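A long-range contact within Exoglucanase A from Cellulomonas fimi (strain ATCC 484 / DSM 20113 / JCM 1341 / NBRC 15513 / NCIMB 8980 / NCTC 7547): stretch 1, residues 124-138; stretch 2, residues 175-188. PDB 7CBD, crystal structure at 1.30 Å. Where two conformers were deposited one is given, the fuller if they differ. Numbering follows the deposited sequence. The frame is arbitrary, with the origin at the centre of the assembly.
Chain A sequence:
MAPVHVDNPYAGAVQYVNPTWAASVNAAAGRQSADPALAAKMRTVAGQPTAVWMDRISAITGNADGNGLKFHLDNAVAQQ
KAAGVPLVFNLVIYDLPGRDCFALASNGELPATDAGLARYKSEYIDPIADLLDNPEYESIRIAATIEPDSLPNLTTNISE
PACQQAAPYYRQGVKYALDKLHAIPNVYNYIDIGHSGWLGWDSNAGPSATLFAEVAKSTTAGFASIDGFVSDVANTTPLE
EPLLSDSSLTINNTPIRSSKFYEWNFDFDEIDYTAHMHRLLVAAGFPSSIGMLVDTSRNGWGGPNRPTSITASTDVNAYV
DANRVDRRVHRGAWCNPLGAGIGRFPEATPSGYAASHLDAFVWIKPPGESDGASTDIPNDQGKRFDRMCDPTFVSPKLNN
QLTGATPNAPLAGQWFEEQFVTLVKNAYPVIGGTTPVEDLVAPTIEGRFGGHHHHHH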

ATOM      1  N   TYR A 124      21.393  -2.847  -3.438  1.00  7.93           N
ATOM      2  CA  TYR A 124      19.939  -2.903  -3.543  1.00  7.57           C
ATOM      3  C   TYR A 124      19.466  -2.238  -4.832  1.00  6.44           C
ATOM      4  O   TYR A 124      18.979  -2.930  -5.732  1.00  7.32           O
ATOM      5  CB  TYR A 124      19.289  -2.327  -2.276  1.00  7.01           C
ATOM      6  CG  TYR A 124      17.783  -2.403  -2.320  1.00  6.38           C
ATOM      7  CD1 TYR A 124      17.115  -3.602  -2.076  1.00  6.79           C
ATOM      8  CD2 TYR A 124      17.029  -1.279  -2.632  1.00  6.33           C
ATOM      9  CE1 TYR A 124      15.719  -3.678  -2.154  1.00  6.65           C
ATOM     10  CE2 TYR A 124      15.639  -1.344  -2.711  1.00  6.76           C
ATOM     11  CZ  TYR A 124      14.992  -2.543  -2.470  1.00  6.92           C
ATOM     12  OH  TYR A 124      13.619  -2.599  -2.556  1.00  6.85           O
ATOM     13  N   ILE A 125      19.618  -0.918  -4.971  1.00  6.86           N
ATOM     14  CA  ILE A 125      19.126  -0.250  -6.175  1.00  6.44           C
ATOM     15  C   ILE A 125      19.878  -0.726  -7.418  1.00  7.19           C
ATOM     16  O   ILE A 125      19.268  -1.035  -8.448  1.00  7.82           O
ATOM     17  CB  ILE A 125      19.171   1.282  -6.027  1.00  6.43           C
ATOM     18  CG1 ILE A 125      18.225   1.761  -4.918  1.00  6.84           C
ATOM     19  CG2 ILE A 125      18.824   1.952  -7.354  1.00  7.15           C
ATOM     20  CD1 ILE A 125      16.765   1.414  -5.124  1.00  7.63           C
ATOM     21  N   ASP A 126      21.212  -0.763  -7.361  1.00  7.51           N
ATOM     22  CA  ASP A 126      21.959  -1.104  -8.575  1.00  8.25           C
ATOM     23  C   ASP A 126      21.570  -2.463  -9.146  1.00  8.17           C
ATOM     24  O   ASP A 126      21.312  -2.543 -10.360  1.00  8.50           O
ATOM     25  CB  ASP A 126      23.475  -0.989  -8.364  1.00  9.24           C
ATOM     26  CG  ASP A 126      23.970   0.448  -8.351  1.00 10.10           C
ATOM     27  OD1 ASP A 126      23.164   1.380  -8.570  1.00 11.03           O
ATOM     28  OD2 ASP A 126      25.184   0.637  -8.106  1.00 12.97           O
ATOM     29  N   PRO A 127      21.508  -3.552  -8.369  1.00  7.77           N
ATOM     30  CA  PRO A 127      21.114  -4.835  -8.978  1.00  8.53           C
ATOM     31  C   PRO A 127      19.677  -4.856  -9.454  1.00  8.33           C
ATOM     32  O   PRO A 127      19.376  -5.518 -10.454  1.00  9.06           O
ATOM     33  CB  PRO A 127      21.364  -5.865  -7.867  1.00  9.90           C
ATOM     34  CG  PRO A 127      22.282  -5.189  -6.902  1.00 12.51           C
ATOM     35  CD  PRO A 127      21.987  -3.727  -6.983  1.00  8.95           C
ATOM     36  N   ILE A 128      18.769  -4.161  -8.773  1.00  7.26           N
ATOM     37  CA  ILE A 128      17.399  -4.084  -9.267  1.00  7.22           C
ATOM     38  C   ILE A 128      17.359  -3.366 -10.615  1.00  7.16           C
ATOM     39  O   ILE A 128      16.772  -3.858 -11.586  1.00  7.60           O
ATOM     40  CB  ILE A 128      16.486  -3.422  -8.221  1.00  6.49           C
ATOM     41  CG1 ILE A 128      16.290  -4.355  -7.022  1.00  6.94           C
ATOM     42  CG2 ILE A 128      15.157  -3.058  -8.848  1.00  7.14           C
ATOM     43  CD1 ILE A 128      15.623  -3.689  -5.846  1.00  7.65           C
ATOM     44  N   ALA A 129      18.005  -2.199 -10.698  1.00  7.32           N
ATOM     45  CA  ALA A 129      18.030  -1.447 -11.951  1.00  8.33           C
ATOM     46  C   ALA A 129      18.714  -2.239 -13.060  1.00  8.57           C
ATOM     47  O   ALA A 129      18.293  -2.186 -14.220  1.00  9.35           O
ATOM     48  CB  ALA A 129      18.729  -0.107 -11.738  1.00 10.05           C
ATOM     49  N   ASP A 130      19.771  -2.982 -12.722  1.00 10.12           N
ATOM     50  CA  ASP A 130      20.467  -3.783 -13.724  0.56 11.69           C
ATOM     51  C   ASP A 130      19.542  -4.832 -14.326  1.00 11.35           C
ATOM     52  O   ASP A 130      19.606  -5.118 -15.528  1.00 13.24           O
ATOM     53  CB  ASP A 130      21.686  -4.447 -13.082  0.56 15.06           C
ATOM     54  CG  ASP A 130      22.594  -5.115 -14.088  0.56 18.68           C
ATOM     55  OD1 ASP A 130      22.538  -4.751 -15.276  0.56 19.42           O
ATOM     56  OD2 ASP A 130      23.368  -6.005 -13.681  0.56 20.94           O
ATOM     57  N   LEU A 131      18.682  -5.426 -13.505  1.00 10.32           N
ATOM     58  CA  LEU A 131      17.721  -6.385 -14.031  1.00 10.92           C
ATOM     59  C   LEU A 131      16.643  -5.680 -14.844  1.00  9.70           C
ATOM     60  O   LEU A 131      16.306  -6.112 -15.953  1.00 10.57           O
ATOM     61  CB  LEU A 131      17.099  -7.180 -12.884  1.00 12.60           C
ATOM     62  CG  LEU A 131      17.794  -8.492 -12.520  1.00 14.69           C
ATOM     63  CD1 LEU A 131      17.284  -9.030 -11.190  1.00 14.97           C
ATOM     64  CD2 LEU A 131      17.611  -9.521 -13.632  1.00 15.76           C
ATOM     65  N   LEU A 132      16.098  -4.579 -14.315  1.00  8.86           N
ATOM     66  CA  LEU A 132      14.998  -3.899 -14.990  1.00  8.67           C
ATOM     67  C   LEU A 132      15.408  -3.339 -16.343  1.00  9.42           C
ATOM     68  O   LEU A 132      14.572  -3.245 -17.247  1.00 10.22           O
ATOM     69  CB  LEU A 132      14.470  -2.766 -14.123  1.00  8.12           C
ATOM     70  CG  LEU A 132      13.787  -3.172 -12.818  1.00  8.06           C
ATOM     71  CD1 LEU A 132      13.362  -1.935 -12.050  1.00  9.46           C
ATOM     72  CD2 LEU A 132      12.590  -4.078 -13.088  1.00  9.66           C
ATOM     73  N   ASP A 133      16.679  -2.967 -16.496  0.69  9.19           N
ATOM     74  CA  ASP A 133      17.194  -2.369 -17.722  0.69 10.23           C
ATOM     75  C   ASP A 133      17.607  -3.405 -18.759  0.69 10.55           C
ATOM     76  O   ASP A 133      18.068  -3.029 -19.843  0.69 12.19           O
ATOM     77  CB  ASP A 133      18.386  -1.460 -17.395  0.69 11.44           C
ATOM     78  CG  ASP A 133      18.580  -0.351 -18.414  0.69 13.07           C
ATOM     79  OD1 ASP A 133      17.641  -0.059 -19.184  0.69 13.62           O
ATOM     80  OD2 ASP A 133      19.684   0.233 -18.440  0.69 14.40           O
ATOM     81  N   ASN A 134      17.459  -4.687 -18.461  1.00  9.87           N
ATOM     82  CA  ASN A 134      17.856  -5.721 -19.403  1.00  9.38           C
ATOM     83  C   ASN A 134      16.949  -5.669 -20.630  1.00 10.27           C
ATOM     84  O   ASN A 134      15.724  -5.567 -20.482  1.00 10.65           O
ATOM     85  CB  ASN A 134      17.730  -7.078 -18.716  1.00 11.08           C
ATOM     86  CG  ASN A 134      18.368  -8.198 -19.505  1.00 14.23           C
ATOM     87  OD1 ASN A 134      18.068  -8.395 -20.678  1.00 14.66           O
ATOM     88  ND2 ASN A 134      19.255  -8.940 -18.864  1.00 16.31           N
ATOM     89  N   PRO A 135      17.503  -5.727 -21.848  1.00 12.33           N
ATOM     90  CA  PRO A 135      16.643  -5.691 -23.047  1.00 13.34           C
ATOM     91  C   PRO A 135      15.589  -6.783 -23.083  1.00 11.20           C
ATOM     92  O   PRO A 135      14.588  -6.635 -23.795  1.00 11.01           O
ATOM     93  CB  PRO A 135      17.640  -5.839 -24.204  1.00 15.46           C
ATOM     94  CG  PRO A 135      18.917  -5.333 -23.668  1.00 17.44           C
ATOM     95  CD  PRO A 135      18.933  -5.692 -22.199  1.00 15.24           C
ATOM     96  N   GLU A 136      15.781  -7.869 -22.333  1.00 10.55           N
ATOM     97  CA  GLU A 136      14.779  -8.922 -22.230  1.00 10.88           C
ATOM     98  C   GLU A 136      13.435  -8.410 -21.724  1.00 10.51           C
ATOM     99  O   GLU A 136      12.403  -9.039 -21.984  1.00 11.45           O
ATOM    100  CB  GLU A 136      15.295 -10.014 -21.292  1.00 13.69           C
ATOM    101  CG  GLU A 136      14.337 -11.163 -21.078  1.00 16.51           C
ATOM    102  CD  GLU A 136      14.040 -11.910 -22.361  1.00 17.41           C
ATOM    103  OE1 GLU A 136      12.908 -12.424 -22.509  1.00 22.51           O
ATOM    104  OE2 GLU A 136      14.931 -11.977 -23.235  1.00 14.32           O
ATOM    105  N   TYR A 137      13.416  -7.288 -21.008  1.00  9.83           N
ATOM    106  CA  TYR A 137      12.200  -6.809 -20.362  1.00  9.45           C
ATOM    107  C   TYR A 137      11.622  -5.569 -21.024  1.00 10.00           C
ATOM    108  O   TYR A 137      10.695  -4.965 -20.480  1.00 10.30           O
ATOM    109  CB  TYR A 137      12.433  -6.617 -18.861  1.00  9.59           C
ATOM    110  CG  TYR A 137      13.025  -7.870 -18.265  1.00  8.63           C
ATOM    111  CD1 TYR A 137      14.226  -7.841 -17.570  1.00  8.61           C
ATOM    112  CD2 TYR A 137      12.407  -9.098 -18.459  1.00  9.61           C
ATOM    113  CE1 TYR A 137      14.776  -9.003 -17.059  1.00  9.83           C
ATOM    114  CE2 TYR A 137      12.946 -10.259 -17.957  1.00  9.57           C
ATOM    115  CZ  TYR A 137      14.126 -10.211 -17.259  1.00  9.88           C
ATOM    116  OH  TYR A 137      14.660 -11.372 -16.753  1.00 11.10           O
ATOM    117  N   GLU A 138      12.113  -5.202 -22.210  1.00 10.79           N
ATOM    118  CA  GLU A 138      11.570  -4.038 -22.897  1.00 12.18           C
ATOM    119  C   GLU A 138      10.101  -4.215 -23.267  1.00 11.28           C
ATOM    120  O   GLU A 138       9.401  -3.218 -23.462  1.00 11.36           O
ATOM    121  CB  GLU A 138      12.427  -3.702 -24.120  1.00 14.68           C
ATOM    122  CG  GLU A 138      13.809  -3.185 -23.737  1.00 19.61           C
ATOM    123  CD  GLU A 138      14.589  -2.642 -24.908  1.00 23.91           C
ATOM    124  OE1 GLU A 138      14.244  -2.970 -26.062  1.00 24.85           O
ATOM    125  OE2 GLU A 138      15.557  -1.887 -24.672  1.00 26.47           O
ATOM    126  N   LYS A 175      16.328  10.003  -4.065  1.00  6.38           N
ATOM    127  CA  LYS A 175      16.923  10.602  -5.259  1.00  7.18           C
ATOM    128  C   LYS A 175      17.636   9.550  -6.103  1.00  7.33           C
ATOM    129  O   LYS A 175      17.477   9.505  -7.329  1.00  7.21           O
ATOM    130  CB  LYS A 175      17.892  11.728  -4.883  1.00  8.31           C
ATOM    131  CG  LYS A 175      18.766  12.174  -6.060  1.00  9.61           C
ATOM    132  CD  LYS A 175      19.769  13.257  -5.705  1.00 11.46           C
ATOM    133  CE  LYS A 175      20.920  13.321  -6.736  1.00 11.98           C
ATOM    134  NZ  LYS A 175      20.489  13.636  -8.143  1.00 12.21           N
ATOM    135  N   TYR A 176      18.430   8.692  -5.458  1.00  6.98           N
ATOM    136  CA  TYR A 176      19.186   7.685  -6.195  1.00  7.47           C
ATOM    137  C   TYR A 176      18.256   6.689  -6.875  1.00  7.69           C
ATOM    138  O   TYR A 176      18.451   6.340  -8.045  1.00  7.81           O
ATOM    139  CB  TYR A 176      20.144   6.971  -5.245  1.00  7.42           C
ATOM    140  CG  TYR A 176      21.164   6.107  -5.949  1.00  7.75           C
ATOM    141  CD1 TYR A 176      22.332   6.660  -6.462  1.00  8.68           C
ATOM    142  CD2 TYR A 176      20.955   4.742  -6.112  1.00  7.84           C
ATOM    143  CE1 TYR A 176      23.271   5.871  -7.101  1.00  9.51           C
ATOM    144  CE2 TYR A 176      21.888   3.946  -6.753  1.00  7.89           C
ATOM    145  CZ  TYR A 176      23.039   4.520  -7.251  1.00  8.92           C
ATOM    146  OH  TYR A 176      23.968   3.729  -7.888  1.00 10.24           O
ATOM    147  N   ALA A 177      17.241   6.209  -6.147  1.00  7.07           N
ATOM    148  CA  ALA A 177      16.269   5.290  -6.724  1.00  6.63           C
ATOM    149  C   ALA A 177      15.600   5.915  -7.936  1.00  5.49           C
ATOM    150  O   ALA A 177      15.518   5.297  -9.005  1.00  6.78           O
ATOM    151  CB  ALA A 177      15.233   4.906  -5.669  1.00  7.67           C
ATOM    152  N   LEU A 178      15.134   7.160  -7.791  1.00  5.49           N
ATOM    153  CA  LEU A 178      14.464   7.841  -8.894  1.00  6.97           C
ATOM    154  C   LEU A 178      15.400   8.044 -10.079  1.00  6.85           C
ATOM    155  O   LEU A 178      15.006   7.821 -11.231  1.00  6.97           O
ATOM    156  CB  LEU A 178      13.902   9.180  -8.421  1.00  7.14           C
ATOM    157  CG  LEU A 178      12.711   9.120  -7.461  1.00  6.52           C
ATOM    158  CD1 LEU A 178      12.388  10.519  -6.990  1.00  7.22           C
ATOM    159  CD2 LEU A 178      11.496   8.501  -8.120  1.00  7.30           C
ATOM    160  N   ASP A 179      16.644   8.462  -9.822  1.00  6.83           N
ATOM    161  CA  ASP A 179      17.588   8.687 -10.915  1.00  7.34           C
ATOM    162  C   ASP A 179      17.842   7.397 -11.685  1.00  6.90           C
ATOM    163  O   ASP A 179      17.814   7.379 -12.924  1.00  7.81           O
ATOM    164  CB  ASP A 179      18.918   9.230 -10.376  1.00  7.97           C
ATOM    165  CG  ASP A 179      18.872  10.712 -10.010  1.00  7.51           C
ATOM    166  OD1 ASP A 179      17.951  11.442 -10.451  1.00  7.90           O
ATOM    167  OD2 ASP A 179      19.792  11.155  -9.285  1.00  8.61           O
ATOM    168  N   LYS A 180      18.098   6.301 -10.964  1.00  6.51           N
ATOM    169  CA  LYS A 180      18.429   5.041 -11.623  1.00  6.98           C
ATOM    170  C   LYS A 180      17.226   4.458 -12.349  1.00  6.36           C
ATOM    171  O   LYS A 180      17.359   3.927 -13.455  1.00  8.71           O
ATOM    172  CB  LYS A 180      18.972   4.043 -10.603  1.00  9.15           C
ATOM    173  CG  LYS A 180      20.331   4.440 -10.052  1.00 10.65           C
ATOM    174  CD  LYS A 180      21.436   4.131 -11.041  1.00 15.19           C
ATOM    175  CE  LYS A 180      21.642   2.624 -11.156  1.00 17.94           C
ATOM    176  NZ  LYS A 180      22.914   2.253 -11.849  1.00 20.09           N
ATOM    177  N   LEU A 181      16.045   4.531 -11.734  1.00  6.59           N
ATOM    178  CA  LEU A 181      14.867   3.905 -12.319  1.00  6.28           C
ATOM    179  C   LEU A 181      14.284   4.746 -13.444  1.00  6.48           C
ATOM    180  O   LEU A 181      13.837   4.202 -14.462  1.00  7.07           O
ATOM    181  CB  LEU A 181      13.821   3.643 -11.238  1.00  7.67           C
ATOM    182  CG  LEU A 181      14.222   2.584 -10.214  1.00 11.69           C
ATOM    183  CD1 LEU A 181      13.185   2.472  -9.123  1.00 12.56           C
ATOM    184  CD2 LEU A 181      14.413   1.247 -10.870  1.00 14.81           C
ATOM    185  N   HIS A 182      14.256   6.073 -13.280  1.00  6.30           N
ATOM    186  CA  HIS A 182      13.712   6.896 -14.352  1.00  6.87           C
ATOM    187  C   HIS A 182      14.546   6.811 -15.630  1.00  6.82           C
ATOM    188  O   HIS A 182      14.020   7.037 -16.725  1.00  7.61           O
ATOM    189  CB  HIS A 182      13.548   8.348 -13.911  1.00  6.86           C
ATOM    190  CG  HIS A 182      13.092   9.238 -15.017  1.00  8.35           C
ATOM    191  ND1 HIS A 182      11.853   9.106 -15.606  1.00  9.05           N
ATOM    192  CD2 HIS A 182      13.731  10.218 -15.695  1.00  9.92           C
ATOM    193  CE1 HIS A 182      11.736   9.992 -16.580  1.00 10.67           C
ATOM    194  NE2 HIS A 182      12.861  10.678 -16.654  1.00 11.48           N
ATOM    195  N   ALA A 183      15.834   6.490 -15.519  1.00  7.20           N
ATOM    196  CA  ALA A 183      16.663   6.312 -16.707  1.00  8.22           C
ATOM    197  C   ALA A 183      16.232   5.123 -17.561  1.00  8.66           C
ATOM    198  O   ALA A 183      16.675   5.014 -18.709  1.00 11.54           O
ATOM    199  CB  ALA A 183      18.140   6.175 -16.317  1.00  9.63           C
ATOM    200  N   ILE A 184      15.386   4.240 -17.037  1.00  7.73           N
ATOM    201  CA  ILE A 184      14.914   3.058 -17.749  1.00  7.98           C
ATOM    202  C   ILE A 184      13.543   3.399 -18.329  1.00  8.11           C
ATOM    203  O   ILE A 184      12.606   3.651 -17.556  1.00  8.25           O
ATOM    204  CB  ILE A 184      14.848   1.845 -16.811  1.00  8.07           C
ATOM    205  CG1 ILE A 184      16.172   1.725 -16.040  1.00  9.40           C
ATOM    206  CG2 ILE A 184      14.512   0.564 -17.588  1.00  8.08           C
ATOM    207  CD1 ILE A 184      16.196   0.649 -14.987  1.00  9.74           C
ATOM    208  N   PRO A 185      13.383   3.450 -19.655  1.00  9.15           N
ATOM    209  CA  PRO A 185      12.180   4.086 -20.223  1.00  9.91           C
ATOM    210  C   PRO A 185      10.881   3.360 -19.938  1.00  9.05           C
ATOM    211  O   PRO A 185       9.820   3.992 -20.013  1.00  9.71           O
ATOM    212  CB  PRO A 185      12.473   4.126 -21.729  1.00 12.16           C
ATOM    213  CG  PRO A 185      13.486   3.054 -21.931  1.00 13.59           C
ATOM    214  CD  PRO A 185      14.343   3.072 -20.704  1.00 11.46           C
ATOM    215  N   ASN A 186      10.914   2.061 -19.652  1.00  8.19           N
ATOM    216  CA  ASN A 186       9.701   1.318 -19.353  1.00  7.45           C
ATOM    217  C   ASN A 186       9.434   1.198 -17.859  1.00  6.99           C
ATOM    218  O   ASN A 186       8.575   0.405 -17.457  1.00  7.02           O
ATOM    219  CB  ASN A 186       9.711  -0.060 -20.031  1.00  8.50           C
ATOM    220  CG  ASN A 186      10.946  -0.875 -19.687  1.00  9.91           C
ATOM    221  OD1 ASN A 186      12.025  -0.329 -19.429  1.00 12.41           O
ATOM    222  ND2 ASN A 186      10.797  -2.192 -19.692  1.00 10.29           N
ATOM    223  N   VAL A 187      10.147   1.957 -17.028  1.00  6.79           N
ATOM    224  CA  VAL A 187       9.883   2.019 -15.595  1.00  6.27           C
ATOM    225  C   VAL A 187       9.142   3.314 -15.297  1.00  6.07           C
ATOM    226  O   VAL A 187       9.514   4.385 -15.799  1.00  7.24           O
ATOM    227  CB  VAL A 187      11.179   1.914 -14.769  1.00  7.07           C
ATOM    228  CG1 VAL A 187      10.881   2.057 -13.276  1.00  8.23           C
ATOM    229  CG2 VAL A 187      11.867   0.588 -15.035  1.00  7.56           C
ATOM    230  N   TYR A 188       8.089   3.204 -14.480  1.00  5.71           N
ATOM    231  CA  TYR A 188       7.201   4.301 -14.114  1.00  5.88           C
ATOM    232  C   TYR A 188       7.237   4.406 -12.598  1.00  5.74           C
ATOM    233  O   TYR A 188       6.903   3.445 -11.902  1.00  5.97           O
ATOM    234  CB  TYR A 188       5.776   3.999 -14.606  1.00  5.91           C
ATOM    235  CG  TYR A 188       5.729   3.950 -16.124  1.00  6.12           C
ATOM    236  CD1 TYR A 188       5.308   5.055 -16.851  1.00  6.71           C
ATOM    237  CD2 TYR A 188       6.164   2.825 -16.831  1.00  6.38           C
ATOM    238  CE1 TYR A 188       5.308   5.046 -18.241  1.00  7.25           C
ATOM    239  CE2 TYR A 188       6.168   2.800 -18.227  1.00  6.63           C
ATOM    240  CZ  TYR A 188       5.741   3.921 -18.926  1.00  7.53           C
ATOM    241  OH  TYR A 188       5.744   3.934 -20.308  1.00  9.12           O
TER
HETATM  242  O   HOH W   1      22.376  -0.518 -12.127  1.00 16.78           O
HETATM  243  O   HOH W   2      13.973  -3.438 -19.881  1.00 12.59           O
HETATM  244  O   HOH W   3      18.104   2.514 -20.485  1.00 36.52           O

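Two helices, 124-132 and 175-182, lie side by side with their N-to-C directions only 16° apart and their axes 9.8 Å from each other at closest approach. At so small an angle they stay side by side over about two turns: Ile 125 sits opposite Ala 177, Ala 129 opposite Leu 181, and, in the loops that follow, Asp 133 opposite Ile 184. In the first two pairings an alanine faces a bulkier residue, first from the second helix, then from the first, and this exchange of bumps and hollows shapes the helical part of the contact.

The first bump is Ile 125. Its CA-to-CB bond points toward the second helix, and with both chi angles in the m well its side chain spans Tyr 176, Ala 177 and Lys 180. CD1 of Ile 125 lies 3.9 Å from CB of Ala 177, whose single methyl leaves room for it, while CG2 of Ile 125 rests 3.7 Å from CE2 of Tyr 176 and 3.9 Å from CB of Lys 180. A beta-branched side chain thus fills the space bounded by three residues of the opposing helix.

One turn on, Ala 129 makes the complementary hollow. Its CB also points toward the partner but is short, so larger side chains can close in over it: CE of Lys 180 comes to 4.0 Å from CB of Ala 129, and CD1 of Ile 184 to 4.2 Å from the same atom. CD1 of Ile 184 is also 3.6 Å from the carbonyl O of Ala 129. Ile 184, in the loop after the second helix, is therefore the bump answering this hollow, its extended chi2 (t) carrying the methyl inward. CG2 of Ile 184 lies 3.6 Å from OD1 of Asp 133.

Leu 132 closes the apolar seam. CB of Leu 132 is 3.9 Å from CD1 of Ile 184, while CD1 of Leu 132 meets CD2 of Leu 181 at 3.6 Å and CG2 of Val 187 at 4.2 Å. Branched aliphatic chains suit this buried place, since they fill it without leaving a polar group to satisfy.

Polar contacts flank the apolar packing. Asp 126 sets off sideways, but its carboxylate comes nearer: OD1 of Asp 126 accepts a short hydrogen bond of 2.6 Å from OH of Tyr 176, lying at the ring edge near its plane, and forms a salt bridge with NZ of Lys 180 at 3.4 Å. Lys 180 serves two purposes, for its aliphatic stem covers Ile 125 and Ala 129 while its ammonium meets charge and water. Water 1 accepts from NZ of Lys 180 at 2.8 Å and donates to O of Asp 126 at 2.9 Å, tying the lysine to backbone as well as side chain.

At the far end, water 2 donates to O of Leu 132 (2.7 Å) and O of Asn 134 (2.8 Å) and accepts a weak bond from ND2 of Asn 186 (3.4 Å). Asn 186 lies within the type I turn from Ile 184 to Val 187, which reverses the chain before the strand. Altogether 617 Å² is buried, counting both sides.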